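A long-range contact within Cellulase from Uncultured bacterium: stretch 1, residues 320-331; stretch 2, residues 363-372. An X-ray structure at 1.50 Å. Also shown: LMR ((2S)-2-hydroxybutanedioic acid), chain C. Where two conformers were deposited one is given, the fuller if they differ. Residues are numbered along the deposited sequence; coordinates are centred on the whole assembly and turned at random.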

ATOM      1  N   ASP A 320     -13.290   3.879  16.811  1.00 23.20           N
ATOM      2  CA  ASP A 320     -12.933   5.106  17.523  1.00 24.38           C
ATOM      3  C   ASP A 320     -13.628   6.324  16.926  1.00 24.79           C
ATOM      4  O   ASP A 320     -13.871   7.305  17.636  1.00 22.29           O
ATOM      5  CB  ASP A 320     -11.420   5.301  17.526  1.00 21.51           C
ATOM      6  CG  ASP A 320     -10.704   4.243  18.318  1.00 22.74           C
ATOM      7  OD1 ASP A 320     -11.207   3.840  19.385  1.00 24.43           O
ATOM      8  OD2 ASP A 320      -9.650   3.775  17.851  1.00 24.03           O
ATOM      9  N   TYR A 321     -13.979   6.282  15.643  1.00 24.44           N
ATOM     10  CA  TYR A 321     -14.755   7.377  15.058  1.00 22.67           C
ATOM     11  C   TYR A 321     -16.089   7.563  15.777  1.00 24.13           C
ATOM     12  O   TYR A 321     -16.554   8.698  15.977  1.00 25.52           O
ATOM     13  CB  TYR A 321     -14.947   7.065  13.565  1.00 23.32           C
ATOM     14  CG  TYR A 321     -15.783   8.051  12.821  1.00 24.22           C
ATOM     15  CD1 TYR A 321     -15.235   9.239  12.355  1.00 25.94           C
ATOM     16  CD2 TYR A 321     -17.130   7.806  12.580  1.00 30.10           C
ATOM     17  CE1 TYR A 321     -16.007  10.156  11.669  1.00 24.35           C
ATOM     18  CE2 TYR A 321     -17.907   8.720  11.892  1.00 31.73           C
ATOM     19  CZ  TYR A 321     -17.334   9.892  11.434  1.00 26.92           C
ATOM     20  OH  TYR A 321     -18.094  10.802  10.741  1.00 30.29           O
ATOM     21  N   ASP A 322     -16.720   6.462  16.181  1.00 25.01           N
ATOM     22  CA  ASP A 322     -17.977   6.527  16.906  1.00 24.46           C
ATOM     23  C   ASP A 322     -17.764   6.779  18.394  1.00 25.82           C
ATOM     24  O   ASP A 322     -18.477   7.589  18.998  1.00 27.14           O
ATOM     25  CB  ASP A 322     -18.752   5.220  16.711  1.00 32.17           C
ATOM     26  CG  ASP A 322     -19.420   5.130  15.345  1.00 49.37           C
ATOM     27  OD1 ASP A 322     -19.672   6.185  14.723  1.00 46.31           O
ATOM     28  OD2 ASP A 322     -19.697   3.999  14.897  1.00 60.13           O
ATOM     29  N   ALA A 323     -16.778   6.116  18.995  1.00 24.09           N
ATOM     30  CA  ALA A 323     -16.680   6.103  20.447  1.00 27.25           C
ATOM     31  C   ALA A 323     -15.879   7.255  21.031  1.00 21.84           C
ATOM     32  O   ALA A 323     -16.117   7.620  22.191  1.00 23.12           O
ATOM     33  CB  ALA A 323     -16.036   4.800  20.926  1.00 25.11           C
ATOM     34  N   ARG A 324     -14.910   7.793  20.296  1.00 23.67           N
ATOM     35  CA  ARG A 324     -13.999   8.819  20.814  1.00 23.80           C
ATOM     36  C   ARG A 324     -13.551   9.694  19.645  1.00 23.59           C
ATOM     37  O   ARG A 324     -12.367   9.783  19.303  1.00 21.93           O
ATOM     38  CB  ARG A 324     -12.838   8.179  21.574  1.00 21.36           C
ATOM     39  CG  ARG A 324     -12.092   7.050  20.852  1.00 20.05           C
ATOM     40  CD  ARG A 324     -11.143   6.244  21.768  1.00 23.32           C
ATOM     41  NE  ARG A 324     -11.868   5.692  22.902  1.00 23.54           N
ATOM     42  CZ  ARG A 324     -12.596   4.579  22.872  1.00 23.96           C
ATOM     43  NH1 ARG A 324     -12.679   3.862  21.753  1.00 26.31           N
ATOM     44  NH2 ARG A 324     -13.264   4.195  23.956  1.00 28.58           N
ATOM     45  N   LYS A 325     -14.532  10.333  18.999  1.00 23.11           N
ATOM     46  CA  LYS A 325     -14.281  11.011  17.735  1.00 22.06           C
ATOM     47  C   LYS A 325     -13.301  12.159  17.897  1.00 22.00           C
ATOM     48  O   LYS A 325     -12.372  12.309  17.088  1.00 22.37           O
ATOM     49  CB  LYS A 325     -15.595  11.507  17.137  1.00 24.07           C
ATOM     50  CG  LYS A 325     -15.424  12.214  15.783  1.00 25.32           C
ATOM     51  CD  LYS A 325     -16.745  12.746  15.262  1.00 29.92           C
ATOM     52  CE  LYS A 325     -17.660  11.629  14.756  1.00 39.86           C
ATOM     53  NZ  LYS A 325     -18.753  12.190  13.881  1.00 41.37           N
ATOM     54  N   SER A 326     -13.472  12.974  18.936  1.00 24.16           N
ATOM     55  CA  SER A 326     -12.559  14.097  19.112  1.00 23.95           C
ATOM     56  C   SER A 326     -11.133  13.625  19.356  1.00 22.92           C
ATOM     57  O   SER A 326     -10.188  14.187  18.791  1.00 24.19           O
ATOM     58  CB  SER A 326     -13.012  14.984  20.262  1.00 28.58           C
ATOM     59  OG  SER A 326     -12.044  16.005  20.462  1.00 30.07           O
ATOM     60  N   LEU A 327     -10.949  12.605  20.205  1.00 22.79           N
ATOM     61  CA  LEU A 327      -9.604  12.072  20.408  1.00 22.86           C
ATOM     62  C   LEU A 327      -9.034  11.536  19.099  1.00 21.34           C
ATOM     63  O   LEU A 327      -7.849  11.737  18.792  1.00 22.02           O
ATOM     64  CB  LEU A 327      -9.618  10.966  21.458  1.00 25.75           C
ATOM     65  CG  LEU A 327      -8.240  10.510  21.924  1.00 24.96           C
ATOM     66  CD1 LEU A 327      -7.538  11.564  22.780  1.00 28.43           C
ATOM     67  CD2 LEU A 327      -8.370   9.207  22.704  1.00 27.03           C
ATOM     68  N   MET A 328      -9.878  10.886  18.289  1.00 20.18           N
ATOM     69  CA  MET A 328      -9.419  10.403  16.997  1.00 19.86           C
ATOM     70  C   MET A 328      -8.972  11.560  16.111  1.00 20.11           C
ATOM     71  O   MET A 328      -7.947  11.467  15.417  1.00 20.55           O
ATOM     72  CB  MET A 328     -10.519   9.600  16.303  1.00 22.69           C
ATOM     73  CG  MET A 328     -10.060   9.063  14.979  1.00 22.89           C
ATOM     74  SD  MET A 328     -11.344   8.088  14.209  1.00 26.77           S
ATOM     75  CE  MET A 328     -10.465   7.510  12.764  1.00 24.01           C
ATOM     76  N   PHE A 329      -9.747  12.650  16.093  1.00 20.86           N
ATOM     77  CA  PHE A 329      -9.387  13.809  15.285  1.00 20.87           C
ATOM     78  C   PHE A 329      -8.101  14.471  15.785  1.00 22.38           C
ATOM     79  O   PHE A 329      -7.314  14.971  14.976  1.00 22.75           O
ATOM     80  CB  PHE A 329     -10.552  14.806  15.257  1.00 22.35           C
ATOM     81  CG  PHE A 329     -11.739  14.377  14.400  1.00 22.21           C
ATOM     82  CD1 PHE A 329     -11.780  13.168  13.726  1.00 23.68           C
ATOM     83  CD2 PHE A 329     -12.818  15.219  14.265  1.00 25.89           C
ATOM     84  CE1 PHE A 329     -12.890  12.824  12.938  1.00 24.51           C
ATOM     85  CE2 PHE A 329     -13.909  14.876  13.480  1.00 26.22           C
ATOM     86  CZ  PHE A 329     -13.952  13.699  12.834  1.00 25.48           C
ATOM     87  N   GLN A 330      -7.883  14.504  17.104  0.53 22.42           N
ATOM     88  CA  GLN A 330      -6.622  15.032  17.621  0.53 20.96           C
ATOM     89  C   GLN A 330      -5.462  14.136  17.218  0.53 23.24           C
ATOM     90  O   GLN A 330      -4.358  14.621  16.934  0.53 21.81           O
ATOM     91  CB  GLN A 330      -6.695  15.165  19.141  0.53 23.03           C
ATOM     92  CG  GLN A 330      -7.815  16.064  19.611  0.53 24.38           C
ATOM     93  CD  GLN A 330      -8.086  15.917  21.096  0.53 23.73           C
ATOM     94  OE1 GLN A 330      -7.167  15.994  21.919  0.53 28.06           O
ATOM     95  NE2 GLN A 330      -9.347  15.691  21.451  0.53 30.66           N
ATOM     96  N   PHE A 331      -5.701  12.823  17.185  1.00 21.60           N
ATOM     97  CA  PHE A 331      -4.698  11.882  16.704  1.00 20.82           C
ATOM     98  C   PHE A 331      -4.385  12.142  15.235  1.00 18.63           C
ATOM     99  O   PHE A 331      -3.211  12.200  14.837  1.00 20.44           O
ATOM    100  CB  PHE A 331      -5.198  10.438  16.932  1.00 19.55           C
ATOM    101  CG  PHE A 331      -4.536   9.413  16.046  1.00 20.37           C
ATOM    102  CD1 PHE A 331      -3.226   9.044  16.269  1.00 20.23           C
ATOM    103  CD2 PHE A 331      -5.224   8.834  14.997  1.00 21.81           C
ATOM    104  CE1 PHE A 331      -2.602   8.114  15.461  1.00 18.75           C
ATOM    105  CE2 PHE A 331      -4.606   7.915  14.173  1.00 21.98           C
ATOM    106  CZ  PHE A 331      -3.300   7.547  14.414  1.00 18.95           C
ATOM    107  N   PHE A 363     -19.226  12.009   0.744  1.00 23.74           N
ATOM    108  CA  PHE A 363     -18.537  11.529   1.930  1.00 22.07           C
ATOM    109  C   PHE A 363     -19.564  11.137   2.993  1.00 26.28           C
ATOM    110  O   PHE A 363     -20.370  11.969   3.419  1.00 27.21           O
ATOM    111  CB  PHE A 363     -17.615  12.612   2.511  1.00 24.14           C
ATOM    112  CG  PHE A 363     -16.438  12.969   1.646  1.00 21.54           C
ATOM    113  CD1 PHE A 363     -15.314  12.174   1.594  1.00 24.26           C
ATOM    114  CD2 PHE A 363     -16.448  14.144   0.919  1.00 22.58           C
ATOM    115  CE1 PHE A 363     -14.241  12.519   0.805  1.00 22.47           C
ATOM    116  CE2 PHE A 363     -15.364  14.496   0.136  1.00 22.46           C
ATOM    117  CZ  PHE A 363     -14.269  13.683   0.083  1.00 22.79           C
ATOM    118  N   ASN A 364     -19.536   9.887   3.431  1.00 24.20           N
ATOM    119  CA  ASN A 364     -20.285   9.502   4.619  1.00 25.32           C
ATOM    120  C   ASN A 364     -19.516   9.774   5.906  1.00 22.40           C
ATOM    121  O   ASN A 364     -20.113   9.732   6.991  1.00 26.89           O
ATOM    122  CB  ASN A 364     -20.721   8.037   4.539  1.00 28.96           C
ATOM    123  CG  ASN A 364     -19.553   7.087   4.481  1.00 29.53           C
ATOM    124  OD1 ASN A 364     -18.804   7.084   3.513  1.00 27.92           O
ATOM    125  ND2 ASN A 364     -19.385   6.273   5.527  1.00 29.46           N
ATOM    126  N   GLN A 365     -18.232  10.105   5.817  1.00 22.62           N
ATOM    127  CA  GLN A 365     -17.477  10.661   6.945  1.00 22.88           C
ATOM    128  C   GLN A 365     -16.867  11.993   6.500  1.00 22.42           C
ATOM    129  O   GLN A 365     -15.641  12.147   6.435  1.00 22.77           O
ATOM    130  CB  GLN A 365     -16.438   9.678   7.466  1.00 20.01           C
ATOM    131  CG  GLN A 365     -17.018   8.303   7.822  1.00 23.19           C
ATOM    132  CD  GLN A 365     -15.963   7.336   8.321  1.00 24.69           C
ATOM    133  OE1 GLN A 365     -14.845   7.294   7.801  1.00 23.36           O
ATOM    134  NE2 GLN A 365     -16.301   6.580   9.363  1.00 27.42           N
ATOM    135  N   ALA A 366     -17.736  12.964   6.214  1.00 23.39           N
ATOM    136  CA  ALA A 366     -17.260  14.253   5.720  1.00 24.40           C
ATOM    137  C   ALA A 366     -16.364  14.934   6.736  1.00 24.17           C
ATOM    138  O   ALA A 366     -15.351  15.542   6.367  1.00 24.42           O
ATOM    139  CB  ALA A 366     -18.433  15.165   5.373  1.00 23.83           C
ATOM    140  N   ASP A 367     -16.718  14.843   8.020  1.00 23.49           N
ATOM    141  CA  ASP A 367     -15.915  15.491   9.050  1.00 23.85           C
ATOM    142  C   ASP A 367     -14.489  14.937   9.079  1.00 24.94           C
ATOM    143  O   ASP A 367     -13.523  15.709   9.150  1.00 23.07           O
ATOM    144  CB  ASP A 367     -16.619  15.424  10.412  1.00 25.00           C
ATOM    145  CG  ASP A 367     -17.061  14.023  10.814  1.00 23.68           C
ATOM    146  OD1 ASP A 367     -16.885  13.029  10.076  1.00 25.49           O
ATOM    147  OD2 ASP A 367     -17.603  13.932  11.939  1.00 29.49           O
ATOM    148  N   LEU A 368     -14.336  13.614   8.979  1.00 22.26           N
ATOM    149  CA  LEU A 368     -13.005  13.016   9.002  1.00 19.73           C
ATOM    150  C   LEU A 368     -12.216  13.341   7.740  1.00 21.75           C
ATOM    151  O   LEU A 368     -11.016  13.634   7.815  1.00 21.58           O
ATOM    152  CB  LEU A 368     -13.136  11.511   9.189  1.00 19.75           C
ATOM    153  CG  LEU A 368     -11.807  10.756   9.197  1.00 19.58           C
ATOM    154  CD1 LEU A 368     -10.837  11.190  10.247  1.00 21.06           C
ATOM    155  CD2 LEU A 368     -12.102   9.269   9.370  1.00 20.28           C
ATOM    156  N   ALA A 369     -12.865  13.294   6.574  1.00 20.94           N
ATOM    157  CA  ALA A 369     -12.175  13.641   5.337  1.00 21.91           C
ATOM    158  C   ALA A 369     -11.616  15.053   5.414  1.00 22.51           C
ATOM    159  O   ALA A 369     -10.447  15.291   5.080  1.00 22.15           O
ATOM    160  CB  ALA A 369     -13.134  13.485   4.159  1.00 22.69           C
ATOM    161  N   GLU A 370     -12.438  16.000   5.880  1.00 20.88           N
ATOM    162  CA  GLU A 370     -11.992  17.380   5.997  1.00 21.81           C
ATOM    163  C   GLU A 370     -10.892  17.500   7.037  1.00 23.08           C
ATOM    164  O   GLU A 370      -9.943  18.271   6.855  1.00 23.02           O
ATOM    165  CB  GLU A 370     -13.164  18.304   6.349  1.00 24.19           C
ATOM    166  CG  GLU A 370     -12.724  19.757   6.436  1.00 34.61           C
ATOM    167  CD  GLU A 370     -13.864  20.759   6.380  1.00 44.00           C
ATOM    168  OE1 GLU A 370     -15.042  20.349   6.426  1.00 31.23           O
ATOM    169  OE2 GLU A 370     -13.562  21.968   6.293  1.00 45.03           O
ATOM    170  N   ARG A 371     -10.998  16.739   8.130  1.00 22.25           N
ATOM    171  CA  ARG A 371      -9.988  16.818   9.180  1.00 18.93           C
ATOM    172  C   ARG A 371      -8.623  16.377   8.668  1.00 20.57           C
ATOM    173  O   ARG A 371      -7.606  17.016   8.968  1.00 20.78           O
ATOM    174  CB  ARG A 371     -10.394  15.958  10.377  1.00 21.51           C
ATOM    175  CG  ARG A 371      -9.610  16.256  11.654  1.00 23.01           C
ATOM    176  CD  ARG A 371     -10.164  17.491  12.378  1.00 22.51           C
ATOM    177  NE  ARG A 371      -9.373  17.756  13.562  1.00 23.18           N
ATOM    178  CZ  ARG A 371      -9.855  18.209  14.706  1.00 28.50           C
ATOM    179  NH1 ARG A 371     -11.152  18.476  14.830  1.00 28.16           N
ATOM    180  NH2 ARG A 371      -9.026  18.366  15.729  1.00 28.10           N
ATOM    181  N   ILE A 372      -8.579  15.284   7.902  1.00 20.73           N
ATOM    182  CA  ILE A 372      -7.320  14.805   7.337  1.00 18.58           C
ATOM    183  C   ILE A 372      -6.725  15.837   6.384  1.00 19.93           C
ATOM    184  O   ILE A 372      -5.532  16.170   6.455  1.00 22.09           O
ATOM    185  CB  ILE A 372      -7.545  13.447   6.646  1.00 17.92           C
ATOM    186  CG1 ILE A 372      -7.919  12.360   7.653  1.00 18.60           C
ATOM    187  CG2 ILE A 372      -6.312  13.066   5.830  1.00 20.69           C
ATOM    188  CD1 ILE A 372      -8.539  11.130   7.006  1.00 20.96           C
TER
HETATM  189  C1  LMR C 401     -11.394   9.006  25.446  1.00 44.92           C
HETATM  190  O1A LMR C 401     -12.265   8.114  25.179  1.00 43.06           O
HETATM  191  O1B LMR C 401     -10.338   8.723  26.064  1.00 62.98           O
HETATM  192  C2  LMR C 401     -11.616  10.456  25.008  1.00 40.64           C
HETATM  193  O2  LMR C 401     -12.940  10.490  24.561  1.00 40.26           O
HETATM  194  C3  LMR C 401     -11.376  11.453  26.124  1.00 40.87           C
HETATM  195  C4  LMR C 401     -11.838  12.834  25.649  1.00 43.98           C
HETATM  196  O4A LMR C 401     -12.073  13.737  26.498  1.00 38.19           O
HETATM  197  O4B LMR C 401     -11.993  13.091  24.419  1.00 43.65           O

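The polar centre of the contact is the carboxylate of Asp367, whose two oxygens are engaged by different residues of the first stretch. Tyr321 OH donates a hydrogen bond to Asp367 OD1 at 2.6 Å, a short distance consistent with a phenol meeting a charged acceptor, and OD1 lies at the edge of the tyrosine ring, near its plane. Lys325 NZ lies 2.9 Å from Asp367 OD2, close enough for a hydrogen bond within a salt bridge. The CA-to-CB bond of Lys325 points sideways, but the end of the side chain comes nearer: chi1, chi2 and chi4 are t, with a bend at chi3 (m, -73°). A weak hydrogen bond from Lys325 NZ to Tyr321 OH, 3.5 Å, closes the cluster on the first stretch's side. Asp367 OD1 also accepts a weak bond from its own neighbour, Leu368 N, at 2.8 Å.

Around this cluster the contact becomes apolar. Leu368 is buried and meets three side chains: its CB is 4.0 Å from Tyr321 CE1, its CD1 3.8 Å from Phe329 CE1, and its CD2 4.2 Å from Met328 CE. Phe329, with 108 Å² covered, contributes the largest area of any residue here; its ring edge faces Asp367, with CZ 3.7 Å from Asp367 CG. Two nitrogen-bearing groups pack without hydrogen bonding across the contact: Gln365 NE2 sits over one face of the Tyr321 ring, 3.5 Å from CD2, and the Arg371 guanidinium presents a face to Phe329, with CZ 3.5 Å from Phe329 CB.

The backbones stay apart. Helices 325-331 and 366-372 run roughly parallel, their directions 24° apart and their axes no closer than 10.4 Å; the nearest CA pair, Phe329 CA and Arg371 CA, is separated by 6.8 Å. Side chains therefore bridge the gap, burying 464 Å² in total.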